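Local coordinates for protein esterase (Thermotoga maritima, PDB 3DOH) that is a thermostable esterase that probably hydrolyses carboxylic esters with an alpha/beta-hydrolase domain, and also carries an immunoglobulin-like domain toward its N-terminus, at residues 116-119 with 125-128; 27-32 with 112-117. All coordinates share one frame; numbering follows the deposited sequence.

Contact 1: 116-119 with 125-128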
# COMPACT_ATOMS: atom_id res chain seq x y z
N VAL A 116 5.63 -15.51 -27.82
CA VAL A 116 5.01 -16.80 -27.87
C VAL A 116 4.40 -16.90 -29.24
O VAL A 116 4.18 -15.86 -29.90
CB VAL A 116 3.88 -16.90 -26.85
CG1 VAL A 116 4.44 -16.91 -25.44
CG2 VAL A 116 2.84 -15.79 -27.06
N PRO A 117 4.10 -18.13 -29.69
CA PRO A 117 3.48 -18.22 -31.00
C PRO A 117 2.13 -17.53 -30.94
O PRO A 117 1.65 -17.29 -29.84
CB PRO A 117 3.34 -19.74 -31.20
CG PRO A 117 4.35 -20.35 -30.27
CD PRO A 117 4.28 -19.45 -29.08
N ILE A 118 1.55 -17.16 -32.07
CA ILE A 118 0.20 -16.56 -32.09
C ILE A 118 -0.66 -17.13 -33.20
O ILE A 118 -0.16 -17.61 -34.24
CB ILE A 118 0.20 -15.03 -32.21
CG1 ILE A 118 1.04 -14.60 -33.43
CG2 ILE A 118 0.64 -14.38 -30.91
CD1 ILE A 118 0.56 -13.30 -34.12
N PHE A 119 -1.97 -17.08 -32.98
CA PHE A 119 -2.91 -17.67 -33.91
C PHE A 119 -3.12 -16.72 -35.09
O PHE A 119 -3.26 -15.51 -34.87
CB PHE A 119 -4.23 -18.05 -33.20
CG PHE A 119 -4.12 -19.29 -32.32
CD1 PHE A 119 -3.99 -20.57 -32.90
CD2 PHE A 119 -4.13 -19.18 -30.91
CE1 PHE A 119 -3.89 -21.73 -32.09
CE2 PHE A 119 -4.03 -20.33 -30.09
CZ PHE A 119 -3.91 -21.60 -30.68
N GLU A 125 -0.43 -20.68 -36.90
CA GLU A 125 0.72 -20.25 -36.04
C GLU A 125 1.86 -19.39 -36.64
O GLU A 125 2.63 -19.86 -37.49
CB GLU A 125 1.35 -21.43 -35.28
CG GLU A 125 0.45 -21.99 -34.16
CD GLU A 125 1.16 -22.21 -32.83
OE1 GLU A 125 0.62 -21.73 -31.80
OE2 GLU A 125 2.26 -22.86 -32.82
N VAL A 126 1.96 -18.14 -36.15
CA VAL A 126 3.13 -17.29 -36.44
C VAL A 126 4.14 -17.46 -35.30
O VAL A 126 3.77 -17.37 -34.13
CB VAL A 126 2.79 -15.79 -36.65
CG1 VAL A 126 4.01 -15.04 -37.20
CG2 VAL A 126 1.59 -15.62 -37.60
N GLU A 127 5.38 -17.75 -35.63
CA GLU A 127 6.38 -18.04 -34.61
C GLU A 127 6.95 -16.74 -34.01
O GLU A 127 6.95 -15.69 -34.66
CB GLU A 127 7.48 -18.97 -35.16
CG GLU A 127 6.99 -20.42 -35.50
CD GLU A 127 6.59 -21.27 -34.26
OE1 GLU A 127 7.40 -21.38 -33.32
OE2 GLU A 127 5.46 -21.83 -34.22
N PRO A 128 7.39 -16.80 -32.74
CA PRO A 128 8.13 -15.70 -32.09
C PRO A 128 9.20 -15.02 -32.98
O PRO A 128 9.89 -15.68 -33.77
CB PRO A 128 8.79 -16.39 -30.91
CG PRO A 128 7.85 -17.48 -30.55
CD PRO A 128 7.17 -17.92 -31.81

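Contact 2: 27-32 with 112-117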
# COMPACT_ATOMS: atom_id res chain seq x y z
N ILE A 27 2.85 -3.75 -35.71
CA ILE A 27 3.58 -4.78 -36.44
C ILE A 27 2.75 -5.21 -37.64
O ILE A 27 1.58 -5.54 -37.47
CB ILE A 27 3.87 -6.02 -35.55
CG1 ILE A 27 4.48 -5.59 -34.19
CG2 ILE A 27 4.70 -7.06 -36.36
CD1 ILE A 27 4.34 -6.56 -33.05
N GLU A 28 3.33 -5.18 -38.84
CA GLU A 28 2.64 -5.69 -40.03
C GLU A 28 3.09 -7.12 -40.26
O GLU A 28 4.24 -7.37 -40.65
CB GLU A 28 2.90 -4.85 -41.30
CG GLU A 28 2.19 -5.42 -42.54
CD GLU A 28 2.14 -4.47 -43.76
OE1 GLU A 28 3.15 -3.81 -44.12
OE2 GLU A 28 1.07 -4.41 -44.39
N TYR A 29 2.17 -8.04 -40.00
CA TYR A 29 2.39 -9.46 -40.20
C TYR A 29 2.19 -9.90 -41.66
O TYR A 29 1.44 -9.25 -42.40
CB TYR A 29 1.48 -10.23 -39.26
CG TYR A 29 2.05 -10.32 -37.86
CD1 TYR A 29 3.03 -11.27 -37.55
CD2 TYR A 29 1.65 -9.44 -36.85
CE1 TYR A 29 3.57 -11.37 -36.26
CE2 TYR A 29 2.17 -9.52 -35.56
CZ TYR A 29 3.13 -10.48 -35.27
OH TYR A 29 3.67 -10.57 -34.00
N PRO A 30 2.85 -11.01 -42.09
CA PRO A 30 2.66 -11.50 -43.48
C PRO A 30 1.21 -11.94 -43.81
O PRO A 30 0.76 -11.73 -44.92
CB PRO A 30 3.69 -12.65 -43.60
CG PRO A 30 4.66 -12.47 -42.47
CD PRO A 30 3.83 -11.87 -41.36
N VAL A 31 0.49 -12.54 -42.85
CA VAL A 31 -0.97 -12.68 -42.97
C VAL A 31 -1.74 -11.81 -42.01
O VAL A 31 -1.17 -11.02 -41.23
CB VAL A 31 -1.49 -14.09 -42.71
CG1 VAL A 31 -2.22 -14.64 -43.98
CG2 VAL A 31 -0.37 -15.00 -42.16
N GLU A 32 -3.06 -11.95 -42.08
CA GLU A 32 -3.95 -11.29 -41.16
C GLU A 32 -3.80 -12.05 -39.84
O GLU A 32 -3.13 -13.07 -39.80
CB GLU A 32 -5.41 -11.32 -41.66
CG GLU A 32 -5.85 -10.19 -42.62
CD GLU A 32 -7.38 -9.91 -42.59
OE1 GLU A 32 -8.12 -10.55 -41.80
OE2 GLU A 32 -7.86 -9.04 -43.36
N VAL A 112 11.42 -4.89 -30.23
CA VAL A 112 10.11 -5.39 -30.03
C VAL A 112 10.14 -6.88 -30.16
O VAL A 112 10.87 -7.41 -31.01
CB VAL A 112 9.18 -4.86 -31.12
CG1 VAL A 112 7.75 -5.44 -30.99
CG2 VAL A 112 9.14 -3.37 -31.07
N SER A 113 9.32 -7.56 -29.36
CA SER A 113 9.17 -8.99 -29.50
C SER A 113 7.77 -9.55 -29.42
O SER A 113 6.97 -9.17 -28.57
CB SER A 113 9.98 -9.70 -28.45
OG SER A 113 11.28 -9.87 -28.93
N GLN A 114 7.51 -10.50 -30.30
CA GLN A 114 6.46 -11.44 -30.07
C GLN A 114 7.07 -12.63 -29.41
O GLN A 114 7.92 -13.25 -29.98
CB GLN A 114 5.86 -11.88 -31.38
CG GLN A 114 4.67 -12.74 -31.16
CD GLN A 114 4.46 -13.58 -32.34
OE1 GLN A 114 4.44 -13.08 -33.45
NE2 GLN A 114 4.32 -14.89 -32.12
N LEU A 115 6.61 -12.96 -28.22
CA LEU A 115 7.32 -13.88 -27.35
C LEU A 115 6.89 -15.32 -27.47
O LEU A 115 7.66 -16.24 -27.19
CB LEU A 115 7.16 -13.44 -25.91
CG LEU A 115 7.74 -12.08 -25.61
CD1 LEU A 115 7.24 -11.53 -24.25
CD2 LEU A 115 9.23 -12.19 -25.64
N VAL A 116 5.63 -15.51 -27.82
CA VAL A 116 5.01 -16.80 -27.87
C VAL A 116 4.40 -16.90 -29.24
O VAL A 116 4.18 -15.86 -29.90
CB VAL A 116 3.88 -16.90 -26.85
CG1 VAL A 116 4.44 -16.91 -25.44
CG2 VAL A 116 2.84 -15.79 -27.06
N PRO A 117 4.10 -18.13 -29.69
CA PRO A 117 3.48 -18.22 -31.00
C PRO A 117 2.13 -17.53 -30.94
O PRO A 117 1.65 -17.29 -29.84
CB PRO A 117 3.34 -19.74 -31.20
CG PRO A 117 4.35 -20.35 -30.27
CD PRO A 117 4.28 -19.45 -29.08

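Contact 1: 116-119 with 125-128
Val-126 O is gripped from two sources: the backbone N of Ile-118, 3.0 Å away at an N-H...O angle of 154°, and the side-chain amide of Gln-114. The CA-H of Pro-117 adds a third, weaker approach to the same oxygen. In return Val-126 N gives a straighter bond to Ile-118 O, 2.9 Å long and 163° at the hydrogen. These paired bonds make Ile-118 and Val-126 an antiparallel hydrogen-bonded pair, a single bridge within the loop that joins strands 110-114 and 129-139. Their side chains lie alongside each other, Ile-118 CG1 at 3.9 Å from Val-126 CB, and both rest on Tyr-29. Ile-118 CG1 stands between its backbone N and carbonyl carbon (chi1 53°), which brings it alongside the valine. Further along, the ring of Pro-128 packs against the peptide ahead of Pro-117, its CG 3.7 Å from Val-116 C and its CD 4.0 Å from Pro-117 CG. Replacing Pro-128 with an alanine would probably open a gap beside the Val-116 to Pro-117 peptide and loosen the proline-proline packing. On the other flank the Glu-125 chain bends to run beside Pro-117, with Glu-125 OE1 3.4 Å from Pro-117 CB. The directional bonds here are all accepted by main-chain oxygens, so the pairing rests on the backbone, with mainly apolar side chains packed around it.

Contact 2: 27-32 with 112-117
Tyr-29 and Gln-114 meet inside the immunoglobulin-like beta-sandwich, where strands 19-29 and 110-114, which are not neighbours in the sheet order, face each other across the interior. The phenol OH donates to Gln-114 OE1 over 2.7 Å. It reaches the oxygen from the side, with a C=O...O angle of 125°, and sits somewhat out of the carbonyl plane. The ring presents its edge to the amide, OE1 lying near the ring plane and 3.4 Å from Tyr-29 CE1, while the ring and amide planes are turned 49° apart. Gln-114 gets there by stretching straight out from its strand: CG is anti to the backbone N (chi1 -174°) and the chain stays extended beyond it. The other end of the amide, NE2, serves as donor to the carbonyls of Val-116 and Val-126, the first bond modelled so short that its length is doubtful. With the oxygen on the phenol and the nitrogen on carbonyls, the flip of this buried amide is probably fixed, and both its polar atoms have partners.

The apolar half of the contact is much slacker. Ile-27 and Val-112 reach toward each other and touch tip to tip at a single place, Ile-27 CD1 to Val-112 CG1, 4.1 Å apart. Phe-43 and Phe-129 pack against Ile-27, as they do against Tyr-29 and Gln-114. Beyond Tyr-29 the chain turns a corner at Pro-30 and Val-31 and leaves this interior, Pro-30 being exposed and Glu-32 hydrogen-bonding Asn-65 instead. Back inside, Ile-27 CG2 lies 3.6 Å above the plane of the Tyr-29 ring, displaced toward its rim.

How the contacts relate
The two contacts lie about 7 Å apart between centres and share Val-116 and Pro-117. Along the chain, segment 27-32 comes first, at the end of strand 19-29. Segment 112-117 follows much later, running out of strand 110-114 into a loop, and in that loop segment 116-119 pairs with 125-128 just before strand 129-139 begins. Contact 2 thus spans the sandwich interior near one end, and contact 1 closes the loop at that end. The Gln-114 side chain belongs to contact 2 yet reaches the loop of contact 1, tying core to loop. Both contacts sit more than 30 Å from the centre of the chain and both touch the second subunit, so this end of the immunoglobulin-like domain takes part in the assembly.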